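Local coordinates for probable sugar ABC transporter, sugar-binding protein (PDB 2W7Y) that binds the blood group A-trisaccharide and probably delivers captured glycans to a sugar ABC transporter of Streptococcus pneumoniae, at residues Ser207-Asn212 against Val302-Ser307; Gly216-Gly221 against Ser236-Asp241. One frame throughout, in Å; residues are numbered along the deposited sequence.

In the fold
Contact 1 sets helix 207-215 against strand 302-306, about 8 Å from the centre of the chain. Contact 2 lies further out, about 21 Å from that centre, where helices 219-224 and 237-252 begin. The two centres are about 14 Å apart, and both segments of contact 2 fall between the two segments of contact 1 in the sequence. They touch through F211 and F239, whose rings meet edge-to-face with F211 CZ 3.8 Å from F239 CZ, and through V302 CG2, 3.9 Å from G216 O. Contact 1 reaches the glycan pocket: the R209 side chain comes within about 3 Å of the bound N-acetylgalactosamine and about 6 Å of the galactose, nearest atoms.

Contact 1. Residues Ser207-Asn212 against Val302-Ser307; sequences SIRLFN and VAISSS
I304 reaches from strand 302-306 to R209 and N212 of helix 207-215 in a small, buried helix-on-sheet contact of the solute-binding protein fold. Just before it, A303 makes backbone hydrogen bonds to A383 and V385 of the parallel neighbour strand 383-385. I304 itself supplies just over half of the buried surface: its side chain points at the helix while its backbone hydrogen-bonds to M159 of the antiparallel strand 157-164. CG1 stands beside the backbone N (chi1 -69°), carrying the longer branch to the helix with the methyl CD1 at its tip. That methyl meets the side of the helical turn, with I304 CD1 4.1 Å from R209 CB and 4.2 Å from R209 O. I304 CD1 also lies 4.3 Å from N212 CB, so one methyl touches two residues three apart on the helix. The contact is apolar and leaves both polar ends for other partners. R209 bends at chi2 (-61°) and then runs extended, its NH2 giving a hydrogen bond to O7 of the bound N-acetylgalactosamine. N212 grips the chain that follows strand 383-385 with both ends of its amide: ND2 gives to P386 O, and OD1 accepts from V388 N. Further along, the S305 backbone hydrogen-bonds to V385, and S306 OG makes a weak hydrogen bond to OG1 of T387, which lies between P386 and V388.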
loop_
_atom_site.group_PDB
_atom_site.type_symbol
_atom_site.label_atom_id
_atom_site.label_comp_id
_atom_site.label_asym_id
_atom_site.label_seq_id
_atom_site.Cartn_x
_atom_site.Cartn_y
_atom_site.Cartn_z
ATOM N N SER A 207 -4.130 0.294 -11.035
ATOM C CA SER A 207 -3.315 0.347 -12.251
ATOM C C SER A 207 -1.910 0.922 -12.029
ATOM O O SER A 207 -1.002 0.644 -12.809
ATOM C CB SER A 207 -4.046 1.083 -13.380
ATOM O OG SER A 207 -4.331 2.423 -13.026
ATOM N N ILE A 208 -1.730 1.708 -10.965
ATOM C CA ILE A 208 -0.405 2.231 -10.615
ATOM C C ILE A 208 0.528 1.120 -10.123
ATOM O O ILE A 208 1.748 1.253 -10.196
ATOM C CB ILE A 208 -0.468 3.424 -9.603
ATOM C CG1 ILE A 208 0.830 4.247 -9.647
ATOM C CG2 ILE A 208 -0.795 2.932 -8.181
ATOM C CD1 ILE A 208 0.818 5.516 -8.813
ATOM N N ARG A 209 -0.058 0.025 -9.636
ATOM C CA ARG A 209 0.701 -1.145 -9.195
ATOM C C ARG A 209 1.319 -1.867 -10.390
ATOM O O ARG A 209 2.373 -2.499 -10.264
ATOM C CB ARG A 209 -0.174 -2.120 -8.390
ATOM C CG ARG A 209 -1.195 -1.490 -7.449
ATOM C CD ARG A 209 -0.555 -0.620 -6.371
ATOM N NE ARG A 209 -1.522 -0.245 -5.342
ATOM C CZ ARG A 209 -1.304 0.665 -4.398
ATOM N NH1 ARG A 209 -0.145 1.309 -4.338
ATOM N NH2 ARG A 209 -2.252 0.926 -3.510
ATOM N N LEU A 210 0.652 -1.778 -11.539
ATOM C CA LEU A 210 1.206 -2.281 -12.799
ATOM C C LEU A 210 2.350 -1.403 -13.306
ATOM O O LEU A 210 3.368 -1.921 -13.761
ATOM C CB LEU A 210 0.118 -2.418 -13.868
ATOM C CG LEU A 210 -0.905 -3.558 -13.743
ATOM C CD1 LEU A 210 -1.951 -3.453 -14.841
ATOM C CD2 LEU A 210 -0.230 -4.924 -13.776
ATOM N N PHE A 211 2.177 -0.083 -13.221
ATOM C CA PHE A 211 3.230 0.880 -13.574
ATOM C C PHE A 211 4.446 0.746 -12.649
ATOM O O PHE A 211 5.584 0.699 -13.117
ATOM C CB PHE A 211 2.692 2.319 -13.543
ATOM C CG PHE A 211 3.751 3.381 -13.772
ATOM C CD1 PHE A 211 4.206 3.673 -15.059
ATOM C CD2 PHE A 211 4.287 4.094 -12.698
ATOM C CE1 PHE A 211 5.188 4.655 -15.269
ATOM C CE2 PHE A 211 5.261 5.075 -12.898
ATOM C CZ PHE A 211 5.713 5.358 -14.185
ATOM N N ASN A 212 4.182 0.694 -11.345
ATOM C CA ASN A 212 5.205 0.564 -10.312
ATOM C C ASN A 212 6.108 -0.642 -10.538
ATOM O O ASN A 212 7.332 -0.552 -10.392
ATOM C CB ASN A 212 4.525 0.428 -8.945
ATOM C CG ASN A 212 5.354 0.991 -7.796
ATOM O OD1 ASN A 212 4.795 1.511 -6.836
ATOM N ND2 ASN A 212 6.676 0.872 -7.874
ATOM N N VAL A 302 8.518 -9.600 -10.222
ATOM C CA VAL A 302 8.594 -8.358 -9.453
ATOM C C VAL A 302 7.441 -8.267 -8.450
ATOM O O VAL A 302 6.315 -8.665 -8.746
ATOM C CB VAL A 302 8.626 -7.104 -10.375
ATOM C CG1 VAL A 302 8.762 -5.818 -9.565
ATOM C CG2 VAL A 302 9.769 -7.205 -11.379
ATOM N N ALA A 303 7.745 -7.762 -7.256
ATOM C CA ALA A 303 6.734 -7.503 -6.234
ATOM C C ALA A 303 6.963 -6.138 -5.596
ATOM O O ALA A 303 8.034 -5.550 -5.736
ATOM C CB ALA A 303 6.740 -8.603 -5.175
ATOM N N ILE A 304 5.942 -5.630 -4.914
ATOM C CA ILE A 304 6.055 -4.374 -4.184
ATOM C C ILE A 304 6.385 -4.673 -2.720
ATOM O O ILE A 304 5.709 -5.479 -2.073
ATOM C CB ILE A 304 4.764 -3.508 -4.316
ATOM C CG1 ILE A 304 4.620 -2.989 -5.753
ATOM C CG2 ILE A 304 4.787 -2.335 -3.335
ATOM C CD1 ILE A 304 3.202 -2.656 -6.185
ATOM N N SER A 305 7.446 -4.043 -2.220
ATOM C CA SER A 305 7.808 -4.136 -0.810
ATOM C C SER A 305 8.266 -2.788 -0.291
ATOM O O SER A 305 9.422 -2.386 -0.475
ATOM C CB SER A 305 8.889 -5.188 -0.566
ATOM O OG SER A 305 9.021 -5.445 0.823
ATOM N N SER A 306 7.337 -2.085 0.340
ATOM C CA SER A 306 7.646 -0.827 0.984
ATOM C C SER A 306 7.010 -0.769 2.362
ATOM O O SER A 306 6.359 -1.727 2.799
ATOM C CB SER A 306 7.224 0.357 0.115
ATOM O OG SER A 306 5.831 0.336 -0.100
ATOM N N SER A 307 7.238 0.341 3.055
ATOM C CA SER A 307 6.715 0.547 4.393
ATOM C C SER A 307 5.325 1.152 4.321
ATOM O O SER A 307 4.383 0.633 4.924
ATOM C CB SER A 307 7.643 1.472 5.180
ATOM O OG SER A 307 8.979 1.005 5.134
#

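Contact 2. Residues Gly216-Gly221 against Ser236-Asp241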
loop_
_atom_site.group_PDB
_atom_site.type_symbol
_atom_site.label_atom_id
_atom_site.label_comp_id
_atom_site.label_asym_id
_atom_site.label_seq_id
_atom_site.Cartn_x
_atom_site.Cartn_y
_atom_site.Cartn_z
ATOM N N GLY A 216 10.129 -1.510 -12.510
ATOM C CA GLY A 216 11.139 -2.319 -11.822
ATOM C C GLY A 216 11.655 -3.525 -12.596
ATOM O O GLY A 216 12.323 -4.391 -12.032
ATOM N N THR A 217 11.353 -3.566 -13.891
ATOM C CA THR A 217 11.727 -4.677 -14.761
ATOM C C THR A 217 13.123 -4.471 -15.378
ATOM O O THR A 217 13.711 -5.403 -15.936
ATOM C CB THR A 217 10.634 -4.911 -15.849
ATOM O OG1 THR A 217 10.459 -6.314 -16.078
ATOM C CG2 THR A 217 10.959 -4.198 -17.157
ATOM N N THR A 218 13.636 -3.243 -15.272
ATOM C CA THR A 218 14.995 -2.916 -15.699
ATOM C C THR A 218 15.763 -2.252 -14.557
ATOM O O THR A 218 15.155 -1.727 -13.621
ATOM C CB THR A 218 15.023 -1.962 -16.925
ATOM O OG1 THR A 218 14.439 -0.703 -16.569
ATOM C CG2 THR A 218 14.284 -2.558 -18.123
ATOM N N GLU A 219 17.094 -2.275 -14.648
ATOM C CA GLU A 219 17.966 -1.610 -13.675
ATOM C C GLU A 219 17.717 -0.102 -13.609
ATOM O O GLU A 219 17.632 0.467 -12.519
ATOM C CB GLU A 219 19.443 -1.884 -13.986
ATOM C CG GLU A 219 19.934 -3.287 -13.612
ATOM C CD GLU A 219 20.097 -3.501 -12.104
ATOM O OE1 GLU A 219 20.457 -4.633 -11.705
ATOM O OE2 GLU A 219 19.866 -2.551 -11.316
ATOM N N ASN A 220 17.597 0.531 -14.776
ATOM C CA ASN A 220 17.333 1.970 -14.881
ATOM C C ASN A 220 16.003 2.390 -14.258
ATOM O O ASN A 220 15.903 3.460 -13.656
ATOM C CB ASN A 220 17.384 2.424 -16.344
ATOM C CG ASN A 220 18.782 2.349 -16.940
ATOM O OD1 ASN A 220 19.785 2.397 -16.228
ATOM N ND2 ASN A 220 18.851 2.239 -18.260
ATOM N N GLY A 221 14.988 1.543 -14.412
ATOM C CA GLY A 221 13.684 1.764 -13.800
ATOM C C GLY A 221 13.693 1.591 -12.290
ATOM O O GLY A 221 12.947 2.271 -11.584
ATOM N N SER A 236 13.926 9.887 -19.990
ATOM C CA SER A 236 13.860 8.492 -19.510
ATOM C C SER A 236 12.885 7.592 -20.286
ATOM O O SER A 236 11.665 7.649 -20.115
ATOM C CB SER A 236 13.910 8.297 -17.977
ATOM O OG SER A 236 12.687 7.795 -17.460
ATOM N N LYS A 237 13.475 6.799 -21.180
ATOM C CA LYS A 237 12.760 5.856 -22.038
ATOM C C LYS A 237 11.996 4.812 -21.223
ATOM O O LYS A 237 10.867 4.463 -21.563
ATOM C CB LYS A 237 13.745 5.195 -23.019
ATOM C CG LYS A 237 13.216 3.976 -23.770
ATOM C CD LYS A 237 14.051 3.681 -25.019
ATOM C CE LYS A 237 13.938 2.211 -25.436
ATOM N NZ LYS A 237 12.545 1.790 -25.789
ATOM N N GLU A 238 12.612 4.339 -20.141
ATOM C CA GLU A 238 11.987 3.383 -19.228
ATOM C C GLU A 238 10.692 3.913 -18.605
ATOM O O GLU A 238 9.707 3.182 -18.513
ATOM C CB GLU A 238 12.968 2.959 -18.126
ATOM C CG GLU A 238 14.152 2.122 -18.613
ATOM C CD GLU A 238 15.307 2.960 -19.136
ATOM O OE1 GLU A 238 15.248 4.206 -19.033
ATOM O OE2 GLU A 238 16.283 2.367 -19.647
ATOM N N PHE A 239 10.705 5.174 -18.179
ATOM C CA PHE A 239 9.523 5.841 -17.627
ATOM C C PHE A 239 8.421 5.972 -18.678
ATOM O O PHE A 239 7.246 5.739 -18.385
ATOM C CB PHE A 239 9.895 7.227 -17.091
ATOM C CG PHE A 239 8.884 7.814 -16.138
ATOM C CD1 PHE A 239 9.081 7.734 -14.765
ATOM C CD2 PHE A 239 7.744 8.464 -16.613
ATOM C CE1 PHE A 239 8.157 8.276 -13.880
ATOM C CE2 PHE A 239 6.808 9.005 -15.730
ATOM C CZ PHE A 239 7.016 8.910 -14.362
ATOM N N ALA A 240 8.811 6.348 -19.896
ATOM C CA ALA A 240 7.873 6.529 -21.007
ATOM C C ALA A 240 7.295 5.207 -21.511
ATOM O O ALA A 240 6.104 5.137 -21.822
ATOM C CB ALA A 240 8.529 7.297 -22.148
ATOM N N ASP A 241 8.139 4.176 -21.592
ATOM C CA ASP A 241 7.708 2.837 -22.014
ATOM C C ASP A 241 6.746 2.194 -21.022
ATOM O O ASP A 241 5.776 1.557 -21.426
ATOM C CB ASP A 241 8.907 1.905 -22.229
ATOM C CG ASP A 241 9.772 2.314 -23.402
ATOM O OD1 ASP A 241 10.906 1.793 -23.494
ATOM O OD2 ASP A 241 9.334 3.154 -24.223
#
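E238 lies across T218 and N220 where the N-terminal turns of two helices, 219-224 and 237-252, meet. T218 is the N-cap of the first. The backbones come close, with G221 CA 5.9 Å from E238 CA, and E238 accounts for more than half of the buried surface. A bend at chi2 (85°) folds its carboxylate back over N220, where E238 CD rests 3.5 Å from N220 CB. The flat groups stand almost perpendicular, amide and carboxylate planes 83° apart. N220 ND2 gives a nearly straight hydrogen bond of 2.9 Å to E238 OE2; the acceptor lies in the amide plane, but the donor comes from above the carboxylate, 54° out of its plane. The T218 hydroxyl oxygen accepts from the backbone N of G221 in the first turn, G221 N to T218 OG1 being 3.2 Å, and the same oxygen faces the second helix, so the capping atom of one helix is also a packing surface for the other. Nearer the backbone than the carboxylate, E238 CG packs 3.5 Å from T218 OG1.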